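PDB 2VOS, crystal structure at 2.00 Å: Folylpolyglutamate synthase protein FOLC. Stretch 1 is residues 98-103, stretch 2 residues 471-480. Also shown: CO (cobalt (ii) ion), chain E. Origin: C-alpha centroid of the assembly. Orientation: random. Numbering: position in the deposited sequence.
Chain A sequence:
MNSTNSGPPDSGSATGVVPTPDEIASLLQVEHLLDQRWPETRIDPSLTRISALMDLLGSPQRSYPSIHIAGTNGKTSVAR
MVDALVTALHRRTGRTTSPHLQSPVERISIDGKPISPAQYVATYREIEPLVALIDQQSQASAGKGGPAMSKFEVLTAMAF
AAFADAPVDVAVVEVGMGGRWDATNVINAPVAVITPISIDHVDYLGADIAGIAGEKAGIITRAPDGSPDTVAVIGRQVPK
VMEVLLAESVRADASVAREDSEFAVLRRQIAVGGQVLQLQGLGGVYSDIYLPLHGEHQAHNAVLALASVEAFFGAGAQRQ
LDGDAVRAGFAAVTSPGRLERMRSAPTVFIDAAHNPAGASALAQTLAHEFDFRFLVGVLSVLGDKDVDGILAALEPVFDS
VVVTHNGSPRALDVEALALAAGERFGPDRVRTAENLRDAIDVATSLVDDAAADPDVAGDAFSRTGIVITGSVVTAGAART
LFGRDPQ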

# COMPACT_ATOMS: atom_id res chain seq x y z
N SER A 98 -5.30 1.10 -2.40
CA SER A 98 -5.18 0.11 -3.44
C SER A 98 -3.77 -0.50 -3.39
O SER A 98 -2.83 0.03 -2.73
N PRO A 99 -3.65 -1.71 -3.98
CA PRO A 99 -4.80 -2.51 -4.44
C PRO A 99 -5.53 -3.10 -3.19
O PRO A 99 -5.06 -2.91 -2.09
N HIS A 100 -6.62 -3.85 -3.35
CA HIS A 100 -7.16 -4.61 -2.20
C HIS A 100 -6.43 -5.98 -2.07
O HIS A 100 -5.92 -6.55 -3.07
N LEU A 101 -6.35 -6.47 -0.83
CA LEU A 101 -5.79 -7.77 -0.54
C LEU A 101 -6.81 -8.87 -0.75
O LEU A 101 -6.53 -9.84 -1.46
N GLN A 102 -7.96 -8.75 -0.07
CA GLN A 102 -8.97 -9.85 -0.11
C GLN A 102 -10.29 -9.51 -0.78
O GLN A 102 -10.85 -10.34 -1.53
N SER A 103 -10.81 -8.31 -0.52
CA SER A 103 -12.12 -7.95 -1.02
C SER A 103 -12.08 -6.50 -1.48
O SER A 103 -11.42 -5.68 -0.86
N SER A 471 3.81 -10.70 -3.85
CA SER A 471 2.75 -9.97 -4.49
C SER A 471 1.69 -9.61 -3.45
O SER A 471 1.49 -10.32 -2.45
N VAL A 472 0.96 -8.53 -3.71
CA VAL A 472 -0.27 -8.26 -2.97
C VAL A 472 -1.26 -9.42 -3.04
O VAL A 472 -1.88 -9.81 -2.04
N VAL A 473 -1.36 -10.02 -4.22
CA VAL A 473 -2.32 -11.08 -4.45
C VAL A 473 -1.95 -12.36 -3.65
O VAL A 473 -2.83 -13.08 -3.13
N THR A 474 -0.65 -12.59 -3.53
CA THR A 474 -0.13 -13.76 -2.81
C THR A 474 -0.47 -13.58 -1.33
O THR A 474 -1.01 -14.49 -0.66
N ALA A 475 -0.11 -12.43 -0.78
CA ALA A 475 -0.46 -12.07 0.58
C ALA A 475 -1.95 -12.10 0.83
O ALA A 475 -2.41 -12.68 1.83
N GLY A 476 -2.74 -11.50 -0.06
CA GLY A 476 -4.17 -11.45 0.10
C GLY A 476 -4.82 -12.81 0.04
O GLY A 476 -5.68 -13.14 0.91
N ALA A 477 -4.39 -13.65 -0.92
CA ALA A 477 -4.99 -15.02 -1.01
C ALA A 477 -4.70 -15.83 0.24
O ALA A 477 -5.54 -16.54 0.75
N ALA A 478 -3.48 -15.71 0.73
CA ALA A 478 -3.07 -16.37 1.95
C ALA A 478 -3.88 -15.84 3.14
O ALA A 478 -4.27 -16.64 4.00
N ARG A 479 -4.15 -14.53 3.19
CA ARG A 479 -4.86 -13.99 4.29
C ARG A 479 -6.29 -14.64 4.37
O ARG A 479 -6.83 -14.95 5.46
N THR A 480 -6.91 -14.83 3.20
CA THR A 480 -8.21 -15.48 3.10
C THR A 480 -8.12 -16.98 3.49
O THR A 480 -8.98 -17.50 4.20

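The backbones of the two stretches come closest at a residue without a side chain: the CA atoms of Leu101 and Gly476 lie 4.1 Å apart, and Gly476 CA makes a CA-H...O contact with Leu101 O at 3.3 Å. A CB at this position would point toward the loop and sit 1.9 Å from Leu101 O, a clash, so the close approach depends on glycine.

Near the start of the helix the packing is apolar. Val472 (t) points toward the loop, its CG2 lying 3.9 Å from CG of Pro99, which follows a cis peptide bond. Leu101 leaves its backbone sideways, but its mt rotamer brings the end nearer the helix, with CD2 4.0 Å from both Val472 CG1 and Ala475 CB; its CD1 lies 3.9 Å from Arg479 CD.

Further along, Gln102 (chi1 m, chi2 t) uses both ends of its amide. Arg479, extended with its first three chi angles t, donates from NH1 to Gln102 OE1 (2.8 Å), which lies at the guanidinium edge, while Gln102 NE2 donates to Thr480 OG1 (m rotamer) at 3.0 Å. The O of water 1 lies 2.5 Å from Thr480 OG1 and 3.2 Å from Gln102 O, to which the water donates, and so bridges the two residues. His100 (chi1 p) points away from the helix. Ser98, which has no contact with the helix, binds the cobalt ion CO through its O at 2.2 Å.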

# COMPACT_ATOMS: atom_id res chain seq x y z
CB SER A 98 -5.51 0.68 -4.82
OG SER A 98 -4.63 1.76 -5.04
CB PRO A 99 -4.15 -3.65 -5.27
CG PRO A 99 -2.66 -3.50 -5.13
CD PRO A 99 -2.35 -2.38 -4.14
CB HIS A 100 -8.69 -4.80 -2.30
CG HIS A 100 -9.14 -5.68 -3.44
ND1 HIS A 100 -9.57 -5.17 -4.65
CD2 HIS A 100 -9.31 -7.03 -3.53
CE1 HIS A 100 -9.94 -6.17 -5.44
NE2 HIS A 100 -9.79 -7.31 -4.78
CB LEU A 101 -5.41 -7.84 0.94
CG LEU A 101 -4.10 -7.29 1.45
CD1 LEU A 101 -4.12 -7.39 2.95
CD2 LEU A 101 -2.88 -8.09 0.90
CB GLN A 102 -9.27 -10.34 1.29
CG GLN A 102 -8.04 -10.72 2.05
CD GLN A 102 -8.36 -10.90 3.51
OE1 GLN A 102 -8.10 -10.00 4.36
NE2 GLN A 102 -8.90 -12.09 3.85
CB SER A 103 -13.17 -8.14 0.09
OG SER A 103 -14.39 -7.51 -0.29
CB SER A 471 2.16 -10.84 -5.61
OG SER A 471 1.01 -10.26 -6.18
CB VAL A 472 -0.97 -6.97 -3.52
CG1 VAL A 472 -2.26 -6.72 -2.76
CG2 VAL A 472 -0.02 -5.79 -3.34
CB VAL A 473 -2.39 -11.41 -5.97
CG1 VAL A 473 -3.32 -12.61 -6.21
CG2 VAL A 473 -2.88 -10.17 -6.77
CB THR A 474 1.42 -13.88 -2.94
OG1 THR A 474 1.85 -13.87 -4.33
CG2 THR A 474 1.95 -15.22 -2.27
CB ALA A 475 0.16 -10.71 0.94
CB ALA A 477 -4.50 -15.80 -2.28
CB ALA A 478 -1.53 -16.18 2.19
CB ARG A 479 -4.92 -12.45 4.19
CG ARG A 479 -5.30 -11.79 5.54
CD ARG A 479 -5.01 -10.24 5.52
NE ARG A 479 -5.01 -9.70 6.88
CZ ARG A 479 -6.09 -9.36 7.57
NH1 ARG A 479 -7.30 -9.47 7.02
NH2 ARG A 479 -5.97 -8.93 8.82
CB THR A 480 -8.73 -15.30 1.68
OG1 THR A 480 -9.07 -13.92 1.45
CG2 THR A 480 -9.95 -16.20 1.41
CO CO E . -0.86 0.50 -1.83
O HOH W 1 -9.63 -13.26 -0.87
O HOH W 2 -0.07 0.34 -3.84
O HOH W 3 -0.43 -1.52 -1.45